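Local coordinates for TIR-like domain-containing protein (PDB 7EBD) that belongs to the prokaryotic STING family and holds the ligand C2E in a pocket that two subunits build together, at residues A[16-21]-A[84-89]; A[26-31]-A[148-153]; A[47-52]-A[102-107]. One frame throughout, in Å; residues are numbered along the deposited sequence.

Overall arrangement
Three contacts tie together a fold in which helices pack with a mixed five-stranded sheet. Along the chain the segments run 16-21, 26-31, 47-52, 84-89, 102-107 and 148-153, so contact 1 interleaves with each of the others, while both segments of contact 3 fall between those of contact 2. Contacts 1 and 2 share helix 6-28, their centres about 12 Å apart, and touch where Lys20 packs on Asp148 and Cys151. Contact 3 lies about 15 Å from contact 1 and about 24 Å from contact 2, centre to centre. Contacts 1 and 3 both reach C2E and the second subunit; contact 2 packs on the C-terminal end of helix 6-28, at the surface.

Contact 1. Residues A[16-21]-A[84-89]; sequences EGFVKL and IHIVSK. With C2E (9,9'-[(2R,3R,3aS,5S,7aR,9R,10R,10aS,12S,14aR)-3,5,10,12-tetrahydroxy-5,12-dioxidooctahydro-2H,7H-difuro[3,2-d:3',2'-j][1,3,7,9,2,8]tetraoxadiphosphacyclododecine-2,9-diyl]bis(2-amino-1,9-dihydro-6H-purin-6-one)), chain E; ACT (acetate ion), chain C.
Phe18 and Leu21, on one side of helix 6-28, meet Ile84 and Ile86 at the start of strand 84-91. The Phe18 ring presents its edge to the strand: CE1 lies 3.6 Å from Ile84 CG2, and Ile86 CG2 approaches in the plane of the ring, 3.9 Å from the same CE1. One turn on, Leu21 CB rests 3.5 Å from Ile84 CD1, so the two ends of Ile84 serve two helix residues. Its branched side chain suits this, because CG1 and CG2 diverge from CB.

Phe18 also turns one face to C2E, with N3 of a guanine above it and CE1 3.5 Å from C2E C2. The first torsion (chi1 172°) swings the ring away from the backbone N and out from the helix to lie on the base, the two planes about 23° apart. His85 meets this base through its backbone: His85 O accepts from C2E N1 at 2.6 Å and, weakly, from C2E N2, and His85 N gives a weak bond to C2E O6. Gly17, having no side chain, leaves room for the phosphate oxygen O1P.

Further out, Tyr14 meets the Phe18 ring, and Ile84 and Ile86 bond through their backbones to strand 71-75. His85 NE2 is hydrogen-bonded to His85 NE2 of the second subunit. Segments 16-21 and 84-89 cross at -67°, with an aromatic residue over the base and a strand carbonyl at its edge: this is one wall of the STING ligand pocket.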
loop_
_atom_site.group_PDB
_atom_site.type_symbol
_atom_site.label_atom_id
_atom_site.label_comp_id
_atom_site.label_asym_id
_atom_site.label_seq_id
_atom_site.Cartn_x
_atom_site.Cartn_y
_atom_site.Cartn_z
ATOM N N GLU A 16 -9.054 -0.165 2.252
ATOM C CA GLU A 16 -9.532 0.338 0.967
ATOM C C GLU A 16 -8.717 -0.219 -0.193
ATOM O O GLU A 16 -9.261 -0.469 -1.275
ATOM C CB GLU A 16 -9.498 1.866 0.956
ATOM C CG GLU A 16 -10.520 2.529 1.870
ATOM C CD GLU A 16 -11.950 2.158 1.516
ATOM O OE1 GLU A 16 -12.722 1.808 2.433
ATOM O OE2 GLU A 16 -12.300 2.206 0.319
ATOM N N GLY A 17 -7.414 -0.411 0.003
ATOM C CA GLY A 17 -6.544 -0.832 -1.071
ATOM C C GLY A 17 -6.295 -2.317 -1.197
ATOM O O GLY A 17 -5.595 -2.731 -2.125
ATOM N N PHE A 18 -6.838 -3.145 -0.304
ATOM C CA PHE A 18 -6.562 -4.575 -0.380
ATOM C C PHE A 18 -7.689 -5.435 0.179
ATOM O O PHE A 18 -8.263 -6.255 -0.546
ATOM C CB PHE A 18 -5.257 -4.901 0.350
ATOM C CG PHE A 18 -4.994 -6.373 0.481
ATOM C CD1 PHE A 18 -4.602 -7.120 -0.618
ATOM C CD2 PHE A 18 -5.144 -7.011 1.702
ATOM C CE1 PHE A 18 -4.364 -8.478 -0.503
ATOM C CE2 PHE A 18 -4.908 -8.367 1.823
ATOM C CZ PHE A 18 -4.516 -9.103 0.720
ATOM N N VAL A 19 -8.009 -5.257 1.463
ATOM C CA VAL A 19 -8.927 -6.173 2.144
ATOM C C VAL A 19 -10.294 -6.167 1.473
ATOM O O VAL A 19 -10.878 -7.224 1.204
ATOM C CB VAL A 19 -9.034 -5.815 3.636
ATOM C CG1 VAL A 19 -10.057 -6.709 4.323
ATOM C CG2 VAL A 19 -7.682 -5.941 4.304
ATOM N N LYS A 20 -10.832 -4.975 1.207
ATOM C CA LYS A 20 -12.152 -4.874 0.591
ATOM C C LYS A 20 -12.169 -5.528 -0.786
ATOM O O LYS A 20 -13.078 -6.303 -1.110
ATOM C CB LYS A 20 -12.571 -3.405 0.512
ATOM C CG LYS A 20 -13.975 -3.174 -0.016
ATOM C CD LYS A 20 -14.399 -1.727 0.185
ATOM C CE LYS A 20 -13.452 -0.764 -0.513
ATOM N NZ LYS A 20 -13.635 -0.767 -1.991
ATOM N N LEU A 21 -11.156 -5.238 -1.605
ATOM C CA LEU A 21 -11.096 -5.809 -2.948
ATOM C C LEU A 21 -10.920 -7.322 -2.899
ATOM O O LEU A 21 -11.537 -8.050 -3.686
ATOM C CB LEU A 21 -9.955 -5.165 -3.735
ATOM C CG LEU A 21 -9.853 -3.638 -3.697
ATOM C CD1 LEU A 21 -8.607 -3.164 -4.434
ATOM C CD2 LEU A 21 -11.105 -2.996 -4.277
ATOM N N ILE A 84 -4.494 -8.313 -7.897
ATOM C CA ILE A 84 -4.068 -8.355 -6.503
ATOM C C ILE A 84 -3.247 -9.617 -6.292
ATOM O O ILE A 84 -3.763 -10.730 -6.426
ATOM C CB ILE A 84 -5.278 -8.327 -5.559
ATOM C CG1 ILE A 84 -6.211 -7.175 -5.924
ATOM C CG2 ILE A 84 -4.821 -8.225 -4.107
ATOM C CD1 ILE A 84 -7.567 -7.277 -5.279
ATOM N N HIS A 85 -1.973 -9.454 -5.952
ATOM C CA HIS A 85 -1.107 -10.597 -5.713
ATOM C C HIS A 85 -1.214 -11.043 -4.261
ATOM O O HIS A 85 -1.238 -10.219 -3.342
ATOM C CB HIS A 85 0.341 -10.261 -6.066
ATOM C CG HIS A 85 0.575 -10.074 -7.533
ATOM N ND1 HIS A 85 0.938 -11.110 -8.368
ATOM C CD2 HIS A 85 0.495 -8.973 -8.317
ATOM C CE1 HIS A 85 1.072 -10.654 -9.601
ATOM N NE2 HIS A 85 0.809 -9.360 -9.598
ATOM N N ILE A 86 -1.289 -12.358 -4.061
ATOM C CA ILE A 86 -1.544 -12.948 -2.755
ATOM C C ILE A 86 -0.742 -14.237 -2.627
ATOM O O ILE A 86 -0.182 -14.753 -3.596
ATOM C CB ILE A 86 -3.040 -13.249 -2.543
ATOM C CG1 ILE A 86 -3.594 -13.973 -3.772
ATOM C CG2 ILE A 86 -3.814 -11.972 -2.258
ATOM C CD1 ILE A 86 -4.708 -14.938 -3.475
ATOM N N VAL A 87 -0.716 -14.761 -1.407
ATOM C CA VAL A 87 -0.232 -16.106 -1.125
ATOM C C VAL A 87 -1.396 -16.903 -0.557
ATOM O O VAL A 87 -2.182 -16.386 0.246
ATOM C CB VAL A 87 0.966 -16.101 -0.155
ATOM C CG1 VAL A 87 2.224 -15.656 -0.878
ATOM C CG2 VAL A 87 0.687 -15.191 1.023
ATOM N N SER A 88 -1.520 -18.154 -0.989
ATOM C CA SER A 88 -2.689 -18.937 -0.624
ATOM C C SER A 88 -2.329 -20.413 -0.555
ATOM O O SER A 88 -1.214 -20.828 -0.882
ATOM C CB SER A 88 -3.838 -18.719 -1.612
ATOM O OG SER A 88 -3.477 -19.156 -2.910
ATOM N N LYS A 89 -3.304 -21.198 -0.109
ATOM C CA LYS A 89 -3.191 -22.647 -0.079
ATOM C C LYS A 89 -4.592 -23.240 -0.142
ATOM O O LYS A 89 -5.601 -22.531 -0.050
ATOM C CB LYS A 89 -2.444 -23.135 1.169
ATOM C CG LYS A 89 -3.237 -23.009 2.457
ATOM C CD LYS A 89 -2.402 -23.395 3.667
ATOM C CE LYS A 89 -2.712 -24.812 4.120
ATOM N NZ LYS A 89 -2.145 -25.099 5.468
HETATM P P1 C2E E . -2.156 1.091 -1.439
HETATM O O2P C2E E . -2.517 0.876 -2.889
HETATM O O1P C2E E . -3.309 1.869 -0.864
HETATM O "O5'" C2E E . -2.128 -0.283 -0.545
HETATM C "C5'" C2E E . -2.168 -0.151 0.842
HETATM C "C4'" C2E E . -1.690 -1.482 1.489
HETATM O "O4'" C2E E . -2.507 -2.447 1.167
HETATM C "C3'" C2E E . -0.318 -1.901 0.920
HETATM O "O3'" C2E E . 0.666 -1.375 1.679
HETATM C "C2'" C2E E . -0.365 -3.434 1.049
HETATM O "O2'" C2E E . -0.017 -3.852 2.442
HETATM C "C1'" C2E E . -1.612 -3.750 0.812
HETATM N N9 C2E E . -1.782 -4.115 -0.567
HETATM C C8 C2E E . -2.168 -3.252 -1.519
HETATM N N7 C2E E . -2.196 -3.987 -2.651
HETATM C C5 C2E E . -1.836 -5.245 -2.364
HETATM C C6 C2E E . -1.690 -6.502 -3.230
HETATM O O6 C2E E . -1.914 -6.460 -4.391
HETATM N N1 C2E E . -1.279 -7.735 -2.634
HETATM C C2 C2E E . -1.001 -7.800 -1.224
HETATM N N2 C2E E . -0.583 -9.048 -0.617
HETATM N N3 C2E E . -1.140 -6.602 -0.399
HETATM C C4 C2E E . -1.571 -5.327 -1.029
HETATM P P11 C2E E . 2.147 -1.383 0.920
HETATM O O21 C2E E . 2.713 -2.741 0.580
HETATM O O11 C2E E . 3.116 -0.788 1.914
HETATM O O5A C2E E . 2.030 -0.310 -0.327
HETATM C C5A C2E E . 1.993 1.010 0.143
HETATM C C4A C2E E . 1.746 1.934 -0.986
HETATM O O4A C2E E . 2.730 1.885 -1.842
HETATM C C3A C2E E . 0.373 1.474 -1.838
HETATM O O3A C2E E . -0.847 2.075 -1.202
HETATM C C2A C2E E . 0.524 1.921 -2.965
HETATM O O2A C2E E . 0.133 3.373 -3.032
HETATM C C1A C2E E . 2.116 1.792 -3.218
HETATM N N91 C2E E . 2.390 0.637 -3.770
HETATM C C81 C2E E . 2.787 -0.526 -3.219
HETATM N N71 C2E E . 2.934 -1.409 -4.225
HETATM C C51 C2E E . 2.634 -0.790 -5.362
HETATM C C61 C2E E . 2.623 -1.280 -6.808
HETATM O O61 C2E E . 2.920 -2.398 -7.054
HETATM N N11 C2E E . 2.253 -0.391 -7.863
HETATM C C21 C2E E . 1.889 0.969 -7.560
HETATM N N21 C2E E . 1.512 1.874 -8.630
HETATM N N31 C2E E . 1.901 1.433 -6.177
HETATM C C41 C2E E . 2.291 0.499 -5.083
HETATM C C ACT C . -3.282 -22.284 -4.903
HETATM O O ACT C . -3.156 -21.745 -3.767
HETATM O OXT ACT C . -2.514 -22.208 -5.903
HETATM C CH3 ACT C . -4.558 -23.159 -5.078
#

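Contact 2. Residues A[26-31]-A[148-153]; sequences IVTEMP and DSFCRE
Phe150 of helix 149-154 packs against Val27 and Thr28 in the last turn of helix 6-28, and the neighbours of its side chain shift from Val27 at the root and middle to Thr28 at the tip. At the root, Phe150 CB is 3.8 Å from Val27 CG2. Farther along, Phe150 CD1 and CE1 both lie near Val27 CG1, each at 3.6 Å. Val27 CB stands over one face, offset toward the rim, 4.1 Å from the ring centroid and 22° off its normal, a CH-pi contact. At the far end Phe150 CZ comes within 3.7 Å of Thr28 CG2, which approaches obliquely.

A beta-branched valine fits here because its two methyls follow one side of the phenylalanine, from CB to CE1. Thr28 divides its roles: chi1 of 69° turns OG1 back to its own helix, where it bonds Glu24 O, and leaves CG2 for Phe150.

The helix carrying Phe150 is fixed at its start by Asp148, the N-cap, whose OD1 accepts from Cys151 N at 3.1 Å in a nearly straight bond (166°). That oxygen is met on its anti side, out of the carboxylate plane.

No hydrogen bond crosses between the segments, so the two helix ends are held here by aliphatic CH-to-ring packing at the protein surface, while Thr28 OG1 and Asp148 OD1 each bond within their own helical segment.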
loop_
_atom_site.group_PDB
_atom_site.type_symbol
_atom_site.label_atom_id
_atom_site.label_comp_id
_atom_site.label_asym_id
_atom_site.label_seq_id
_atom_site.Cartn_x
_atom_site.Cartn_y
_atom_site.Cartn_z
ATOM N N ILE A 26 -13.261 -12.758 -3.476
ATOM C CA ILE A 26 -13.591 -14.059 -2.899
ATOM C C ILE A 26 -15.083 -14.334 -3.025
ATOM O O ILE A 26 -15.498 -15.452 -3.356
ATOM C CB ILE A 26 -13.123 -14.127 -1.432
ATOM C CG1 ILE A 26 -11.598 -14.194 -1.357
ATOM C CG2 ILE A 26 -13.748 -15.320 -0.722
ATOM C CD1 ILE A 26 -11.058 -14.183 0.060
ATOM N N VAL A 27 -15.913 -13.322 -2.778
ATOM C CA VAL A 27 -17.355 -13.548 -2.748
ATOM C C VAL A 27 -17.932 -13.637 -4.158
ATOM O O VAL A 27 -18.729 -14.534 -4.459
ATOM C CB VAL A 27 -18.053 -12.456 -1.917
ATOM C CG1 VAL A 27 -19.560 -12.572 -2.059
ATOM C CG2 VAL A 27 -17.650 -12.573 -0.456
ATOM N N THR A 28 -17.542 -12.722 -5.051
ATOM C CA THR A 28 -18.242 -12.560 -6.319
ATOM C C THR A 28 -17.505 -13.114 -7.532
ATOM O O THR A 28 -18.131 -13.277 -8.583
ATOM C CB THR A 28 -18.550 -11.075 -6.575
ATOM O OG1 THR A 28 -17.334 -10.364 -6.839
ATOM C CG2 THR A 28 -19.232 -10.459 -5.361
ATOM N N GLU A 29 -16.212 -13.409 -7.425
ATOM C CA GLU A 29 -15.432 -13.834 -8.581
ATOM C C GLU A 29 -14.770 -15.192 -8.420
ATOM O O GLU A 29 -14.653 -15.922 -9.408
ATOM C CB GLU A 29 -14.346 -12.797 -8.909
ATOM C CG GLU A 29 -14.883 -11.493 -9.472
ATOM C CD GLU A 29 -13.784 -10.490 -9.769
ATOM O OE1 GLU A 29 -13.172 -9.970 -8.812
ATOM O OE2 GLU A 29 -13.525 -10.229 -10.963
HETATM N N MSE A 30 -14.339 -15.550 -7.217
HETATM C CA MSE A 30 -13.659 -16.822 -6.985
HETATM C C MSE A 30 -14.460 -18.081 -7.376
HETATM O O MSE A 30 -13.889 -18.989 -7.983
HETATM C CB MSE A 30 -13.235 -16.925 -5.520
HETATM C CG MSE A 30 -12.424 -18.165 -5.211
HETATM SE SE MSE A 30 -12.352 -18.516 -3.307
HETATM C CE MSE A 30 -14.267 -18.622 -2.956
ATOM N N PRO A 31 -15.756 -18.159 -7.035
ATOM C CA PRO A 31 -16.538 -19.346 -7.430
ATOM C C PRO A 31 -16.608 -19.568 -8.931
ATOM O O PRO A 31 -16.988 -20.667 -9.358
ATOM C CB PRO A 31 -17.931 -19.061 -6.852
ATOM C CG PRO A 31 -17.681 -18.139 -5.727
ATOM C CD PRO A 31 -16.560 -17.261 -6.184
ATOM N N ASP A 148 -18.735 -4.232 6.260
ATOM C CA ASP A 148 -18.707 -4.673 4.869
ATOM C C ASP A 148 -19.176 -6.118 4.824
ATOM O O ASP A 148 -18.585 -6.983 5.478
ATOM C CB ASP A 148 -17.299 -4.527 4.277
ATOM C CG ASP A 148 -17.255 -4.795 2.781
ATOM O OD1 ASP A 148 -17.493 -5.950 2.365
ATOM O OD2 ASP A 148 -16.983 -3.846 2.016
ATOM N N SER A 149 -20.240 -6.375 4.056
ATOM C CA SER A 149 -20.858 -7.699 4.063
ATOM C C SER A 149 -19.887 -8.771 3.581
ATOM O O SER A 149 -19.787 -9.845 4.186
ATOM C CB SER A 149 -22.123 -7.695 3.203
ATOM O OG SER A 149 -23.104 -6.824 3.739
ATOM N N PHE A 150 -19.158 -8.496 2.497
ATOM C CA PHE A 150 -18.195 -9.468 1.984
ATOM C C PHE A 150 -17.079 -9.717 2.993
ATOM O O PHE A 150 -16.702 -10.868 3.254
ATOM C CB PHE A 150 -17.616 -8.979 0.655
ATOM C CG PHE A 150 -18.640 -8.812 -0.434
ATOM C CD1 PHE A 150 -19.870 -9.447 -0.356
ATOM C CD2 PHE A 150 -18.369 -8.023 -1.539
ATOM C CE1 PHE A 150 -20.811 -9.295 -1.357
ATOM C CE2 PHE A 150 -19.307 -7.867 -2.547
ATOM C CZ PHE A 150 -20.530 -8.505 -2.454
ATOM N N CYS A 151 -16.544 -8.641 3.575
ATOM C CA CYS A 151 -15.471 -8.772 4.555
ATOM C C CYS A 151 -15.954 -9.506 5.800
ATOM O O CYS A 151 -15.265 -10.392 6.319
ATOM C CB CYS A 151 -14.925 -7.392 4.916
ATOM S SG CYS A 151 -14.195 -6.507 3.524
ATOM N N ARG A 152 -17.133 -9.135 6.304
ATOM C CA ARG A 152 -17.721 -9.871 7.416
ATOM C C ARG A 152 -17.912 -11.340 7.065
ATOM O O ARG A 152 -17.834 -12.207 7.944
ATOM C CB ARG A 152 -19.057 -9.241 7.816
ATOM C CG ARG A 152 -19.549 -9.650 9.193
ATOM C CD ARG A 152 -20.989 -9.218 9.438
ATOM N NE ARG A 152 -21.223 -7.816 9.104
ATOM C CZ ARG A 152 -21.980 -7.405 8.090
ATOM N NH1 ARG A 152 -22.581 -8.292 7.309
ATOM N NH2 ARG A 152 -22.139 -6.108 7.859
ATOM N N GLU A 153 -18.141 -11.638 5.787
ATOM C CA GLU A 153 -18.373 -13.014 5.368
ATOM C C GLU A 153 -17.085 -13.832 5.339
ATOM O O GLU A 153 -17.075 -14.981 5.794
ATOM C CB GLU A 153 -19.043 -13.025 3.991
ATOM C CG GLU A 153 -19.321 -14.409 3.428
ATOM C CD GLU A 153 -20.574 -15.039 4.005
ATOM O OE1 GLU A 153 -21.264 -14.376 4.808
ATOM O OE2 GLU A 153 -20.871 -16.200 3.653
#

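Contact 3. Residues A[47-52]-A[102-107]; sequences IKMPET and TILSGI. With C2E (9,9'-[(2R,3R,3aS,5S,7aR,9R,10R,10aS,12S,14aR)-3,5,10,12-tetrahydroxy-5,12-dioxidooctahydro-2H,7H-difuro[3,2-d:3',2'-j][1,3,7,9,2,8]tetraoxadiphosphacyclododecine-2,9-diyl]bis(2-amino-1,9-dihydro-6H-purin-6-one)), chain E.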
loop_
_atom_site.group_PDB
_atom_site.type_symbol
_atom_site.label_atom_id
_atom_site.label_comp_id
_atom_site.label_asym_id
_atom_site.label_seq_id
_atom_site.Cartn_x
_atom_site.Cartn_y
_atom_site.Cartn_z
ATOM N N ILE A 47 -5.683 -12.235 7.942
ATOM C CA ILE A 47 -4.732 -11.150 8.144
ATOM C C ILE A 47 -3.795 -11.558 9.272
ATOM O O ILE A 47 -4.237 -11.800 10.401
ATOM C CB ILE A 47 -5.451 -9.833 8.474
ATOM C CG1 ILE A 47 -6.599 -9.583 7.492
ATOM C CG2 ILE A 47 -4.466 -8.673 8.456
ATOM C CD1 ILE A 47 -6.170 -9.481 6.047
ATOM N N LYS A 48 -2.503 -11.630 8.974
ATOM C CA LYS A 48 -1.496 -12.057 9.936
ATOM C C LYS A 48 -0.716 -10.839 10.411
ATOM O O LYS A 48 -0.088 -10.148 9.604
ATOM C CB LYS A 48 -0.557 -13.093 9.320
ATOM C CG LYS A 48 0.610 -13.478 10.213
ATOM C CD LYS A 48 0.142 -14.227 11.448
ATOM C CE LYS A 48 1.315 -14.617 12.332
ATOM N NZ LYS A 48 0.869 -15.365 13.541
HETATM N N MSE A 49 -0.761 -10.583 11.713
HETATM C CA MSE A 49 0.012 -9.500 12.307
HETATM C C MSE A 49 1.425 -9.973 12.613
HETATM O O MSE A 49 1.629 -11.139 12.949
HETATM C CB MSE A 49 -0.657 -8.991 13.587
HETATM C CG MSE A 49 -2.083 -8.515 13.395
HETATM SE SE MSE A 49 -2.182 -6.985 12.199
HETATM C CE MSE A 49 -1.331 -5.653 13.328
ATOM N N PRO A 50 2.406 -9.085 12.475
ATOM C CA PRO A 50 3.769 -9.434 12.888
ATOM C C PRO A 50 3.830 -9.654 14.392
ATOM O O PRO A 50 3.126 -8.999 15.165
ATOM C CB PRO A 50 4.599 -8.216 12.465
ATOM C CG PRO A 50 3.744 -7.469 11.494
ATOM C CD PRO A 50 2.331 -7.734 11.896
ATOM N N GLU A 51 4.676 -10.602 14.801
ATOM C CA GLU A 51 4.858 -10.871 16.225
ATOM C C GLU A 51 5.262 -9.604 16.967
ATOM O O GLU A 51 4.693 -9.270 18.014
ATOM C CB GLU A 51 5.905 -11.968 16.417
ATOM C CG GLU A 51 5.416 -13.362 16.072
ATOM C CD GLU A 51 6.495 -14.410 16.243
ATOM O OE1 GLU A 51 7.490 -14.132 16.946
ATOM O OE2 GLU A 51 6.352 -15.510 15.670
ATOM N N THR A 52 6.241 -8.884 16.432
ATOM C CA THR A 52 6.566 -7.538 16.876
ATOM C C THR A 52 6.886 -6.705 15.645
ATOM O O THR A 52 7.258 -7.236 14.596
ATOM C CB THR A 52 7.743 -7.518 17.862
ATOM O OG1 THR A 52 8.010 -6.167 18.260
ATOM C CG2 THR A 52 8.994 -8.109 17.220
ATOM N N THR A 102 2.086 -5.261 4.802
ATOM C CA THR A 102 3.360 -4.565 4.663
ATOM C C THR A 102 3.232 -3.067 4.917
ATOM O O THR A 102 4.232 -2.417 5.249
ATOM C CB THR A 102 3.939 -4.814 3.270
ATOM O OG1 THR A 102 2.949 -4.513 2.279
ATOM C CG2 THR A 102 4.355 -6.265 3.122
ATOM N N ILE A 103 2.022 -2.513 4.784
ATOM C CA ILE A 103 1.785 -1.096 5.042
ATOM C C ILE A 103 2.177 -0.705 6.460
ATOM O O ILE A 103 2.440 0.471 6.729
ATOM C CB ILE A 103 0.306 -0.753 4.760
ATOM C CG1 ILE A 103 0.103 0.762 4.688
ATOM C CG2 ILE A 103 -0.600 -1.382 5.813
ATOM C CD1 ILE A 103 -1.327 1.174 4.404
ATOM N N LEU A 104 2.225 -1.669 7.383
ATOM C CA LEU A 104 2.611 -1.378 8.756
ATOM C C LEU A 104 4.064 -0.938 8.870
ATOM O O LEU A 104 4.447 -0.397 9.913
ATOM C CB LEU A 104 2.372 -2.603 9.641
ATOM C CG LEU A 104 0.927 -3.067 9.835
ATOM C CD1 LEU A 104 0.898 -4.443 10.477
ATOM C CD2 LEU A 104 0.149 -2.064 10.676
ATOM N N SER A 105 4.872 -1.161 7.828
ATOM C CA SER A 105 6.288 -0.809 7.867
ATOM C C SER A 105 6.494 0.611 8.382
ATOM O O SER A 105 7.207 0.834 9.369
ATOM C CB SER A 105 6.899 -0.970 6.473
ATOM O OG SER A 105 6.307 -0.065 5.556
ATOM N N GLY A 106 5.850 1.581 7.729
ATOM C CA GLY A 106 5.974 2.966 8.156
ATOM C C GLY A 106 5.710 3.148 9.636
ATOM O O GLY A 106 6.474 3.818 10.337
ATOM N N ILE A 107 4.634 2.525 10.132
ATOM C CA ILE A 107 4.309 2.591 11.556
ATOM C C ILE A 107 5.552 2.323 12.388
ATOM O O ILE A 107 5.949 3.142 13.230
ATOM C CB ILE A 107 3.180 1.602 11.898
ATOM C CG1 ILE A 107 1.842 2.095 11.345
ATOM C CG2 ILE A 107 3.085 1.403 13.401
ATOM C CD1 ILE A 107 1.279 3.293 12.088
HETATM P P1 C2E E . -2.156 1.091 -1.439
HETATM O O2P C2E E . -2.517 0.876 -2.889
HETATM O O1P C2E E . -3.309 1.869 -0.864
HETATM O "O5'" C2E E . -2.128 -0.283 -0.545
HETATM C "C5'" C2E E . -2.168 -0.151 0.842
HETATM C "C4'" C2E E . -1.690 -1.482 1.489
HETATM O "O4'" C2E E . -2.507 -2.447 1.167
HETATM C "C3'" C2E E . -0.318 -1.901 0.920
HETATM O "O3'" C2E E . 0.666 -1.375 1.679
HETATM C "C2'" C2E E . -0.365 -3.434 1.049
HETATM O "O2'" C2E E . -0.017 -3.852 2.442
HETATM C "C1'" C2E E . -1.612 -3.750 0.812
HETATM N N9 C2E E . -1.782 -4.115 -0.567
HETATM C C8 C2E E . -2.168 -3.252 -1.519
HETATM N N7 C2E E . -2.196 -3.987 -2.651
HETATM C C5 C2E E . -1.836 -5.245 -2.364
HETATM C C6 C2E E . -1.690 -6.502 -3.230
HETATM O O6 C2E E . -1.914 -6.460 -4.391
HETATM N N1 C2E E . -1.279 -7.735 -2.634
HETATM C C2 C2E E . -1.001 -7.800 -1.224
HETATM N N2 C2E E . -0.583 -9.048 -0.617
HETATM N N3 C2E E . -1.140 -6.602 -0.399
HETATM C C4 C2E E . -1.571 -5.327 -1.029
HETATM P P11 C2E E . 2.147 -1.383 0.920
HETATM O O21 C2E E . 2.713 -2.741 0.580
HETATM O O11 C2E E . 3.116 -0.788 1.914
HETATM O O5A C2E E . 2.030 -0.310 -0.327
HETATM C C5A C2E E . 1.993 1.010 0.143
HETATM C C4A C2E E . 1.746 1.934 -0.986
HETATM O O4A C2E E . 2.730 1.885 -1.842
HETATM C C3A C2E E . 0.373 1.474 -1.838
HETATM O O3A C2E E . -0.847 2.075 -1.202
HETATM C C2A C2E E . 0.524 1.921 -2.965
HETATM O O2A C2E E . 0.133 3.373 -3.032
HETATM C C1A C2E E . 2.116 1.792 -3.218
HETATM N N91 C2E E . 2.390 0.637 -3.770
HETATM C C81 C2E E . 2.787 -0.526 -3.219
HETATM N N71 C2E E . 2.934 -1.409 -4.225
HETATM C C51 C2E E . 2.634 -0.790 -5.362
HETATM C C61 C2E E . 2.623 -1.280 -6.808
HETATM O O61 C2E E . 2.920 -2.398 -7.054
HETATM N N11 C2E E . 2.253 -0.391 -7.863
HETATM C C21 C2E E . 1.889 0.969 -7.560
HETATM N N21 C2E E . 1.512 1.874 -8.630
HETATM N N31 C2E E . 1.901 1.433 -6.177
HETATM C C41 C2E E . 2.291 0.499 -5.083
#
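Phe137 of helix 124-146 is the aromatic ring at this join, packing on both Met49 and Leu104; neither segment has one of its own. The puckered ring of Pro50 brings one corner to the contact: CD lies 3.9 Å from Leu104 CD1, the two side chains running obliquely. Met49, present as selenomethionine, reaches the same methyl from another direction, its CE 3.8 Å from Leu104 CD1. The chain bends at chi2 (-63°) and chi3 (-69°), which folds its end round to the leucine. The flexible, unbranched selenoether chain can adapt in this way, while the proline ring restricts its own phi. The single methyl CD1 of Leu104 thus meets both neighbours, and an apolar leucine suits so buried a site; Ile57 also touches Pro50 and Leu104.

Just before Leu104, the chain turns to the ligand. Thr102 OG1 accepts from C2E O2' at 3.0 Å; its modelled bond to C2E O21 is so short that its length is doubtful. Ile103 N adds a weak bond to O2', and Ile103 CD1 packs 3.9 Å from C2E C5'. Ile103 O is hydrogen-bonded to Ser13 OG of the second subunit, and Ile103 meets its own counterpart there. Loop 47-52 thus backs the start of helix 104-111, where the polypeptide lines the sugar-phosphate side of the STING pocket at the dimer interface.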